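PDB 4BG2: PatF from Prochloron didemni, which resembles the prenyltransferases of cyanobactin (patellamide) biosynthesis, although its own activity and substrate remain uncertain. Local coordinates for residues T74-S79 with I117-G122; S113-N118 with T146-R151; I138-E143 with M174-E179; R151-L156 with V188-C193. All coordinates share one frame; numbering follows the deposited sequence.

Overall arrangement
All four contacts reach the same antiparallel ten-stranded barrel, a fold consistent with the ABBA prenyltransferases. Interactions 1 and 2 share I117 and N118 on strand 116-124, with centres about 12 Å apart. W76 of interaction 1 packs on I116 of interaction 2. Strand 133-140, used by interaction 3, is next in the sheet, and its H139 pairs with the bulge at I117 and N118. Interactions 3 and 4 have centres about 9 Å apart, and strands 173-181 and 186-194 are neighbours. Helix 147-157 serves interaction 2 with its first turn and interaction 4 with later ones. Interactions 1 and 4 do not touch, their nearest atoms being about 10 Å apart.

Interaction 1: T74-S79 with I117-G122; sequences TTWPES and INNTIG
A classic beta bulge, formed by I117 and N118 opposite H139, is where the loop of T75 and W76 joins strand 116-124. I117 O takes two backbone bonds. T75 N donates to I117 O at 2.9 Å, nearly along the C=O axis. W76 N comes in from above the carbonyl plane, 3.1 Å from I117 O. T75 OG1 lies beside N118 CB, and the two side chains point the same way. A water bonded to T75 OG1 also accepts a weak bond from N118 ND2.

The second joint is S79 with N119. S79 OG sits between its backbone N and carbonyl carbon (chi1 57°). It donates to N119 OD1 at a short 2.5 Å, from above the amide's carbonyl plane. N119 ND2 bonds T120 O at 2.9 Å, close to its own amide plane, and makes a weak bond to S79 O. These bonds would fix the turn of the N119 amide.

The W76 ring crosses N119 at about a right angle, its plane 83° from the amide plane. W76 CZ3 stands 3.8 Å from N119 OD1, and P77 CB covers one ring face near the rim. W76 NE1 is bonded to H110 O. This is a classic beta bulge in a strand of an antiparallel barrel, bonded to the loop that leads into helix 79-91.

Interaction 2: S113-N118 with T146-R151; sequences SRKIIN and TEELAR
T146, which packs on K115, holds the N-cap position of helix 147-157, yet its side chain makes no capping bond. Its OG1 is bonded to K204 NZ instead. T146 CG2, anti to the carbonyl carbon, rests 3.9 Å from K115 CB.

An ion pair, K115 with E148, lies next to this. K115 NZ is 3.2 Å from E148 OE2 and uses the syn lone pair of that oxygen. The two side chains cross at about a right angle. K115 is extended beyond CG, while E148 bends at chi2 (-85°), which turns its CD off the line of the chain. K115 NZ also bonds D145 O, just before the helix. The ammonium group therefore has two oxygen partners near the first turn of helix 147-157. E148 OE2 also lies 3.7 Å from K115 CD, so the carboxylate touches the aliphatic part of the lysine as well.

The contact brings the start of this helix against the start of strand 116-124, on the face of the barrel sheet that helix 101-110 also covers. There L149 supplies the apolar surface. Its CD1 meets I116 CG1 at 3.7 Å, and I116 CD1 touches both methyls of L149. The two side chains cross obliquely. L149 CD2 reaches S113 OG at 4.1 Å. That hydroxyl accepts from K115 N at 3.0 Å in an ST turn just before the strand. H110 of helix 101-110 touches I116, E148 and L149.

Interaction 3: I138-E143 with M174-E179; sequences IHIKPE and MVIGFE
I138 CG1 (chi1 -50°) and F178 CG (chi1 -65°) are each anti to their own carbonyl carbon, and the two side chains meet. I138 CG1 reaches the edge of the F178 ring, in its plane, 3.7 Å from CE1. The same ring makes an edge-to-face contact with F103 of helix 101-110.

Three backbone hydrogen bonds join the strands. I138 N bonds I176 O at 2.7 Å, and I176 N bonds I138 O at 3.0 Å, so I138 and I176 are an antiparallel hydrogen-bonded pair. I140 N bonds M174 O at 3.0 Å. V175 CA lies 3.3 Å from I138 O in a CA-H...O contact.

The side chains divide between two faces. I138 and I176 share one. On it I140 CD1 lies 3.9 Å from I176 CD1, and I140 also runs alongside the carbonyl of M174. F106 of helix 101-110 packs on I138 and I176.

H139 and V175 are on the other face, as a non-hydrogen-bonded pair. They lie side by side and point the same way. V175 CG2 comes obliquely to the H139 ring, 3.9 Å from ND1, and CG1 is also close to the ring.

Past the end of strand 133-140, M174, a selenomethionine, lays its SE 4.1 Å from P142 CG. Neighbouring antiparallel strands of a closed barrel, with helix 101-110 against the I138 and I176 face, are consistent with the ABBA prenyltransferase fold.

Interaction 4: R151-L156 with V188-C193; sequences RTALVL and VDLGPC
Apolar side-chain contacts join A153, L154 and L156 of helix 147-157 to V188 and L190 of strand 186-194. A153 CB lies 4.0 Å from L190 CD1. L154 starts away from the strand, with CG anti to its backbone N (chi1 -154°), yet its CD1 meets L190 CD2 at 3.9 Å. Those two side chains cross at about a right angle. L156 CB is 4.3 Å from V188 CG2. L190 thus places one methyl on A153 and the other on L154.

Carbon also packs on carbonyl oxygen. V188 CG1, anti to its backbone N, lies 3.8 Å from A153 O, and L190 CD1 is 3.9 Å from the same oxygen.

The segments run at 141° to each other, with their axes 8.4 Å apart at closest approach. The small A153 faces the strand here, and it also touches I176 of the neighbouring strand 173-181. L156 further packs on F106 of helix 101-110.

D189 points away from the helix and forms salt bridges with R187 and R238. The charge of D189 is thus turned away from the helix, and between these two segments the contact rests on burial of hydrocarbon, without directional bonds.

Interaction 1: T74-S79 with I117-G122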
# COMPACT_ATOMS: atom_id res chain seq x y z
N THR A 74 5.24 -3.70 17.09
CA THR A 74 4.62 -4.90 16.60
C THR A 74 3.21 -5.09 17.13
O THR A 74 3.03 -5.22 18.32
CB THR A 74 5.48 -6.13 16.97
OG1 THR A 74 6.68 -6.08 16.20
CG2 THR A 74 4.75 -7.45 16.66
N THR A 75 2.23 -5.15 16.23
CA THR A 75 0.85 -5.49 16.63
C THR A 75 0.33 -6.81 16.03
O THR A 75 -0.82 -7.18 16.27
CB THR A 75 -0.15 -4.34 16.33
OG1 THR A 75 0.04 -3.88 15.00
CG2 THR A 75 0.07 -3.18 17.27
N TRP A 76 1.15 -7.50 15.26
CA TRP A 76 0.81 -8.84 14.81
C TRP A 76 0.86 -9.81 15.98
O TRP A 76 1.81 -9.77 16.75
CB TRP A 76 1.80 -9.31 13.76
CG TRP A 76 1.50 -10.65 13.16
CD1 TRP A 76 1.99 -11.85 13.58
CD2 TRP A 76 0.69 -10.93 12.02
NE1 TRP A 76 1.54 -12.86 12.77
CE2 TRP A 76 0.73 -12.32 11.80
CE3 TRP A 76 -0.08 -10.13 11.16
CZ2 TRP A 76 0.04 -12.95 10.77
CZ3 TRP A 76 -0.77 -10.74 10.12
CH2 TRP A 76 -0.70 -12.14 9.93
N PRO A 77 -0.13 -10.72 16.11
CA PRO A 77 -1.23 -11.01 15.23
C PRO A 77 -2.54 -10.32 15.58
O PRO A 77 -3.53 -10.51 14.87
CB PRO A 77 -1.40 -12.52 15.41
CG PRO A 77 -1.08 -12.75 16.86
CD PRO A 77 -0.07 -11.69 17.23
N GLU A 78 -2.58 -9.53 16.65
CA GLU A 78 -3.82 -8.82 17.00
C GLU A 78 -4.29 -7.85 15.92
O GLU A 78 -5.49 -7.58 15.80
CB GLU A 78 -3.77 -8.14 18.38
CG GLU A 78 -2.69 -7.09 18.63
CD GLU A 78 -1.37 -7.65 19.15
OE1 GLU A 78 -1.21 -8.90 19.24
OE2 GLU A 78 -0.51 -6.80 19.45
N SER A 79 -3.37 -7.35 15.10
CA SER A 79 -3.76 -6.51 13.97
C SER A 79 -4.73 -7.23 13.02
O SER A 79 -5.51 -6.57 12.31
CB SER A 79 -2.52 -6.03 13.20
OG SER A 79 -1.72 -7.12 12.76
N ILE A 117 5.53 -7.56 11.58
CA ILE A 117 5.29 -6.35 12.36
C ILE A 117 3.80 -6.15 12.56
O ILE A 117 3.33 -6.00 13.68
CB ILE A 117 5.86 -5.08 11.67
CG1 ILE A 117 7.38 -5.18 11.54
CG2 ILE A 117 5.50 -3.83 12.46
CD1 ILE A 117 8.00 -4.11 10.66
N ASN A 118 3.06 -6.16 11.47
CA ASN A 118 1.62 -5.92 11.51
C ASN A 118 1.02 -6.23 10.17
O ASN A 118 1.73 -6.56 9.21
CB ASN A 118 1.31 -4.47 11.90
CG ASN A 118 1.75 -3.44 10.85
OD1 ASN A 118 1.68 -3.66 9.65
ND2 ASN A 118 2.15 -2.29 11.33
N ASN A 119 -0.29 -6.11 10.11
CA ASN A 119 -0.99 -5.91 8.85
C ASN A 119 -1.69 -4.55 8.88
O ASN A 119 -1.94 -4.02 9.94
CB ASN A 119 -1.96 -7.03 8.58
CG ASN A 119 -3.10 -7.07 9.58
OD1 ASN A 119 -2.99 -7.69 10.65
ND2 ASN A 119 -4.19 -6.40 9.25
N THR A 120 -1.95 -3.99 7.71
CA THR A 120 -2.71 -2.77 7.58
C THR A 120 -4.18 -3.13 7.39
O THR A 120 -4.54 -4.29 7.22
CB THR A 120 -2.30 -1.98 6.31
OG1 THR A 120 -2.57 -2.78 5.18
CG2 THR A 120 -0.84 -1.64 6.29
N ILE A 121 -5.03 -2.12 7.38
CA ILE A 121 -6.31 -2.29 6.73
C ILE A 121 -6.49 -1.13 5.78
O ILE A 121 -6.10 -0.01 6.04
CB ILE A 121 -7.51 -2.38 7.70
CG1 ILE A 121 -7.54 -1.23 8.68
CG2 ILE A 121 -7.48 -3.70 8.47
CD1 ILE A 121 -8.87 -1.05 9.36
N GLY A 122 -7.17 -1.41 4.68
CA GLY A 122 -7.36 -0.43 3.68
C GLY A 122 -8.48 -0.76 2.76
O GLY A 122 -8.93 -1.91 2.70
O HOH W 1 2.01 -2.26 14.69

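Interaction 2: S113-N118 with T146-R151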
# COMPACT_ATOMS: atom_id res chain seq x y z
N SER A 113 3.82 -16.43 13.83
CA SER A 113 5.13 -15.93 13.39
C SER A 113 5.54 -14.75 14.26
O SER A 113 4.71 -13.93 14.61
CB SER A 113 5.11 -15.48 11.94
OG SER A 113 6.39 -14.97 11.59
N ARG A 114 6.83 -14.69 14.59
CA ARG A 114 7.44 -13.55 15.29
C ARG A 114 8.22 -12.66 14.32
O ARG A 114 8.99 -11.81 14.74
CB ARG A 114 8.40 -14.04 16.38
CG ARG A 114 7.77 -14.98 17.40
CD ARG A 114 8.79 -15.46 18.43
NE ARG A 114 8.34 -16.64 19.18
CZ ARG A 114 8.84 -17.03 20.35
NH1 ARG A 114 9.83 -16.37 20.95
NH2 ARG A 114 8.35 -18.12 20.95
N LYS A 115 8.00 -12.84 13.02
CA LYS A 115 8.72 -12.08 11.99
C LYS A 115 7.86 -11.07 11.24
O LYS A 115 8.29 -10.50 10.24
CB LYS A 115 9.34 -13.06 11.02
CG LYS A 115 10.31 -14.00 11.73
CD LYS A 115 10.69 -15.18 10.86
CE LYS A 115 11.74 -16.03 11.51
NZ LYS A 115 12.34 -16.88 10.46
N ILE A 116 6.65 -10.84 11.76
CA ILE A 116 5.68 -9.94 11.16
C ILE A 116 5.45 -8.77 12.12
O ILE A 116 5.21 -8.98 13.31
CB ILE A 116 4.35 -10.68 10.84
CG1 ILE A 116 4.60 -11.78 9.82
CG2 ILE A 116 3.31 -9.72 10.28
CD1 ILE A 116 3.43 -12.71 9.57
N ILE A 117 5.53 -7.56 11.58
CA ILE A 117 5.29 -6.35 12.36
C ILE A 117 3.80 -6.15 12.56
O ILE A 117 3.33 -6.00 13.68
CB ILE A 117 5.86 -5.08 11.67
CG1 ILE A 117 7.38 -5.18 11.54
CG2 ILE A 117 5.50 -3.83 12.46
CD1 ILE A 117 8.00 -4.11 10.66
N ASN A 118 3.06 -6.16 11.47
CA ASN A 118 1.62 -5.92 11.51
C ASN A 118 1.02 -6.23 10.17
O ASN A 118 1.73 -6.56 9.21
CB ASN A 118 1.31 -4.47 11.90
CG ASN A 118 1.75 -3.44 10.85
OD1 ASN A 118 1.68 -3.66 9.65
ND2 ASN A 118 2.15 -2.29 11.33
N THR A 146 13.03 -14.35 6.28
CA THR A 146 11.59 -14.47 6.13
C THR A 146 11.19 -15.24 4.88
O THR A 146 10.08 -15.07 4.37
CB THR A 146 10.94 -13.09 6.18
OG1 THR A 146 11.52 -12.23 5.19
CG2 THR A 146 11.14 -12.48 7.56
N GLU A 147 12.08 -16.13 4.44
CA GLU A 147 11.79 -17.05 3.34
C GLU A 147 10.49 -17.84 3.49
O GLU A 147 9.77 -17.99 2.49
CB GLU A 147 12.94 -18.03 3.11
CG GLU A 147 13.96 -17.49 2.12
CD GLU A 147 14.83 -18.57 1.51
OE1 GLU A 147 14.28 -19.56 1.02
OE2 GLU A 147 16.07 -18.41 1.52
N GLU A 148 10.18 -18.33 4.69
CA GLU A 148 8.94 -19.12 4.86
C GLU A 148 7.66 -18.31 4.62
O GLU A 148 6.68 -18.81 4.07
CB GLU A 148 8.91 -19.87 6.21
CG GLU A 148 8.52 -19.07 7.45
CD GLU A 148 9.68 -18.32 8.09
OE1 GLU A 148 10.42 -17.62 7.36
OE2 GLU A 148 9.83 -18.44 9.33
N LEU A 149 7.67 -17.03 5.01
CA LEU A 149 6.53 -16.14 4.74
C LEU A 149 6.39 -15.93 3.24
O LEU A 149 5.30 -16.02 2.69
CB LEU A 149 6.72 -14.78 5.42
CG LEU A 149 6.92 -14.76 6.93
CD1 LEU A 149 6.95 -13.34 7.47
CD2 LEU A 149 5.81 -15.55 7.60
N ALA A 150 7.52 -15.63 2.59
CA ALA A 150 7.55 -15.33 1.17
C ALA A 150 7.16 -16.55 0.35
O ALA A 150 6.50 -16.40 -0.68
CB ALA A 150 8.93 -14.85 0.75
N ARG A 151 7.54 -17.75 0.80
CA ARG A 151 7.11 -19.00 0.13
C ARG A 151 5.61 -19.19 0.13
O ARG A 151 5.01 -19.47 -0.90
CB ARG A 151 7.71 -20.24 0.78
CG ARG A 151 9.10 -20.55 0.27
CD ARG A 151 9.57 -21.92 0.70
NE ARG A 151 10.80 -22.19 -0.04
CZ ARG A 151 12.01 -21.82 0.35
NH1 ARG A 151 12.18 -21.20 1.51
NH2 ARG A 151 13.05 -22.08 -0.43

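Interaction 3: I138-E143 with M174-E179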
# COMPACT_ATOMS: atom_id res chain seq x y z
N ILE A 138 0.75 -7.02 4.63
CA ILE A 138 1.51 -7.57 5.72
C ILE A 138 2.90 -6.94 5.67
O ILE A 138 3.60 -7.06 4.67
CB ILE A 138 1.67 -9.10 5.58
CG1 ILE A 138 0.33 -9.78 5.32
CG2 ILE A 138 2.40 -9.71 6.77
CD1 ILE A 138 -0.63 -9.74 6.46
N HIS A 139 3.32 -6.31 6.76
CA HIS A 139 4.66 -5.75 6.87
C HIS A 139 5.57 -6.67 7.67
O HIS A 139 5.30 -6.96 8.82
CB HIS A 139 4.61 -4.38 7.51
CG HIS A 139 3.97 -3.36 6.64
ND1 HIS A 139 4.59 -2.86 5.51
CD2 HIS A 139 2.77 -2.75 6.71
CE1 HIS A 139 3.79 -1.97 4.94
NE2 HIS A 139 2.67 -1.91 5.63
N ILE A 140 6.64 -7.11 7.02
CA ILE A 140 7.54 -8.11 7.55
C ILE A 140 8.72 -7.40 8.20
O ILE A 140 9.11 -6.33 7.75
CB ILE A 140 8.03 -9.02 6.40
CG1 ILE A 140 6.82 -9.70 5.74
CG2 ILE A 140 9.01 -10.06 6.88
CD1 ILE A 140 7.12 -10.23 4.35
N LYS A 141 9.28 -8.00 9.26
CA LYS A 141 10.43 -7.41 9.94
C LYS A 141 11.62 -7.48 8.99
O LYS A 141 11.92 -8.55 8.47
CB LYS A 141 10.74 -8.15 11.25
CG LYS A 141 9.67 -7.95 12.31
CD LYS A 141 10.09 -8.53 13.65
CE LYS A 141 8.99 -8.35 14.68
NZ LYS A 141 9.25 -9.18 15.89
N PRO A 142 12.28 -6.34 8.75
CA PRO A 142 13.40 -6.31 7.79
C PRO A 142 14.59 -7.18 8.13
O PRO A 142 15.26 -7.66 7.21
CB PRO A 142 13.83 -4.84 7.79
CG PRO A 142 12.57 -4.12 8.08
CD PRO A 142 11.87 -4.97 9.10
N GLU A 143 14.87 -7.38 9.42
CA GLU A 143 16.09 -8.06 9.87
C GLU A 143 15.90 -9.53 10.22
O GLU A 143 16.77 -10.13 10.85
CB GLU A 143 16.71 -7.31 11.06
CG GLU A 143 17.36 -6.00 10.65
CD GLU A 143 18.63 -6.23 9.84
OE1 GLU A 143 19.62 -6.77 10.41
OE2 GLU A 143 18.64 -5.87 8.63
N MSE A 174 9.53 -7.77 1.60
CA MSE A 174 9.33 -7.10 2.88
C MSE A 174 7.87 -6.74 3.11
O MSE A 174 7.49 -6.44 4.22
CB MSE A 174 10.17 -5.83 2.90
CG MSE A 174 10.84 -5.58 4.23
SE MSE A 174 11.97 -3.95 3.98
CE MSE A 174 10.49 -2.66 4.05
N VAL A 175 7.07 -6.73 2.06
CA VAL A 175 5.65 -6.47 2.17
C VAL A 175 4.92 -7.50 1.30
O VAL A 175 5.35 -7.82 0.19
CB VAL A 175 5.25 -5.05 1.65
CG1 VAL A 175 3.83 -4.72 2.07
CG2 VAL A 175 6.18 -3.97 2.14
N ILE A 176 3.79 -7.98 1.79
CA ILE A 176 2.88 -8.81 1.01
C ILE A 176 1.50 -8.16 0.99
O ILE A 176 0.94 -7.84 2.03
CB ILE A 176 2.79 -10.23 1.59
CG1 ILE A 176 4.17 -10.88 1.59
CG2 ILE A 176 1.80 -11.06 0.78
CD1 ILE A 176 4.27 -12.08 2.52
N GLY A 177 0.98 -7.94 -0.22
CA GLY A 177 -0.33 -7.33 -0.44
C GLY A 177 -1.38 -8.36 -0.81
O GLY A 177 -1.11 -9.30 -1.54
N PHE A 178 -2.58 -8.19 -0.25
CA PHE A 178 -3.73 -9.00 -0.62
C PHE A 178 -4.81 -8.02 -1.00
O PHE A 178 -5.22 -7.22 -0.16
CB PHE A 178 -4.19 -9.83 0.58
CG PHE A 178 -3.20 -10.84 1.03
CD1 PHE A 178 -2.23 -10.51 1.98
CD2 PHE A 178 -3.21 -12.13 0.52
CE1 PHE A 178 -1.33 -11.45 2.42
CE2 PHE A 178 -2.31 -13.08 0.96
CZ PHE A 178 -1.36 -12.74 1.90
N GLU A 179 -5.25 -8.05 -2.26
CA GLU A 179 -6.31 -7.18 -2.71
C GLU A 179 -7.54 -8.00 -2.98
O GLU A 179 -7.50 -8.94 -3.75
CB GLU A 179 -5.93 -6.36 -3.96
CG GLU A 179 -7.00 -5.33 -4.31
CD GLU A 179 -6.47 -4.12 -5.10
OE1 GLU A 179 -5.43 -4.26 -5.76
OE2 GLU A 179 -7.08 -3.03 -5.01

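Interaction 4: R151-L156 with V188-C193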
# COMPACT_ATOMS: atom_id res chain seq x y z
N ARG A 151 7.54 -17.75 0.80
CA ARG A 151 7.11 -19.00 0.13
C ARG A 151 5.61 -19.19 0.13
O ARG A 151 5.01 -19.47 -0.90
CB ARG A 151 7.71 -20.24 0.78
CG ARG A 151 9.10 -20.55 0.27
CD ARG A 151 9.57 -21.92 0.70
NE ARG A 151 10.80 -22.19 -0.04
CZ ARG A 151 12.01 -21.82 0.35
NH1 ARG A 151 12.18 -21.20 1.51
NH2 ARG A 151 13.05 -22.08 -0.43
N THR A 152 5.00 -19.04 1.31
CA THR A 152 3.55 -19.14 1.43
C THR A 152 2.86 -18.16 0.48
O THR A 152 1.97 -18.56 -0.27
CB THR A 152 3.12 -18.83 2.86
OG1 THR A 152 3.80 -19.70 3.78
CG2 THR A 152 1.61 -18.98 3.00
N ALA A 153 3.30 -16.90 0.48
CA ALA A 153 2.72 -15.88 -0.43
C ALA A 153 2.90 -16.27 -1.90
O ALA A 153 1.96 -16.15 -2.70
CB ALA A 153 3.35 -14.51 -0.18
N LEU A 154 4.09 -16.75 -2.24
CA LEU A 154 4.41 -17.16 -3.60
C LEU A 154 3.52 -18.32 -4.06
O LEU A 154 3.06 -18.34 -5.19
CB LEU A 154 5.89 -17.58 -3.68
CG LEU A 154 6.63 -17.49 -5.00
CD1 LEU A 154 6.65 -16.09 -5.57
CD2 LEU A 154 8.06 -17.98 -4.78
N VAL A 155 3.30 -19.28 -3.18
CA VAL A 155 2.36 -20.38 -3.45
C VAL A 155 0.94 -19.88 -3.66
O VAL A 155 0.27 -20.29 -4.60
CB VAL A 155 2.35 -21.39 -2.28
CG1 VAL A 155 1.13 -22.31 -2.35
CG2 VAL A 155 3.64 -22.20 -2.29
N LEU A 156 0.48 -18.98 -2.80
CA LEU A 156 -0.87 -18.43 -2.94
C LEU A 156 -0.99 -17.58 -4.20
O LEU A 156 -2.04 -17.54 -4.82
CB LEU A 156 -1.26 -17.60 -1.71
CG LEU A 156 -1.25 -18.35 -0.38
CD1 LEU A 156 -1.52 -17.41 0.79
CD2 LEU A 156 -2.25 -19.51 -0.42
N VAL A 188 -2.61 -11.37 -4.93
CA VAL A 188 -1.53 -11.39 -3.99
C VAL A 188 -0.35 -10.66 -4.68
O VAL A 188 0.04 -11.02 -5.78
CB VAL A 188 -1.13 -12.84 -3.61
CG1 VAL A 188 -0.00 -12.86 -2.61
CG2 VAL A 188 -2.32 -13.61 -3.05
N ASP A 189 0.19 -9.65 -3.99
CA ASP A 189 1.34 -8.90 -4.44
C ASP A 189 2.54 -9.26 -3.56
O ASP A 189 2.46 -9.16 -2.35
CB ASP A 189 1.05 -7.39 -4.30
CG ASP A 189 0.33 -6.81 -5.52
OD1 ASP A 189 0.28 -7.46 -6.59
OD2 ASP A 189 -0.21 -5.69 -5.40
N LEU A 190 3.65 -9.68 -4.17
CA LEU A 190 4.92 -9.87 -3.46
C LEU A 190 5.82 -8.67 -3.65
O LEU A 190 6.06 -8.23 -4.77
CB LEU A 190 5.64 -11.13 -3.92
CG LEU A 190 5.17 -12.34 -3.12
CD1 LEU A 190 4.01 -12.99 -3.85
CD2 LEU A 190 6.29 -13.34 -2.86
N GLY A 191 6.29 -8.12 -2.53
CA GLY A 191 6.87 -6.78 -2.50
C GLY A 191 8.29 -6.77 -1.99
O GLY A 191 8.53 -6.38 -0.85
N PRO A 192 9.24 -7.22 -2.81
CA PRO A 192 10.62 -7.01 -2.45
C PRO A 192 10.96 -5.52 -2.40
O PRO A 192 10.46 -4.73 -3.20
CB PRO A 192 11.39 -7.71 -3.58
CG PRO A 192 10.46 -7.68 -4.72
CD PRO A 192 9.11 -7.92 -4.09
N CYS A 193 11.80 -5.15 -1.43
CA CYS A 193 12.22 -3.77 -1.24
C CYS A 193 13.74 -3.68 -1.08
O CYS A 193 14.38 -4.64 -0.67
CB CYS A 193 11.59 -3.20 0.01
SG CYS A 193 9.80 -3.06 -0.11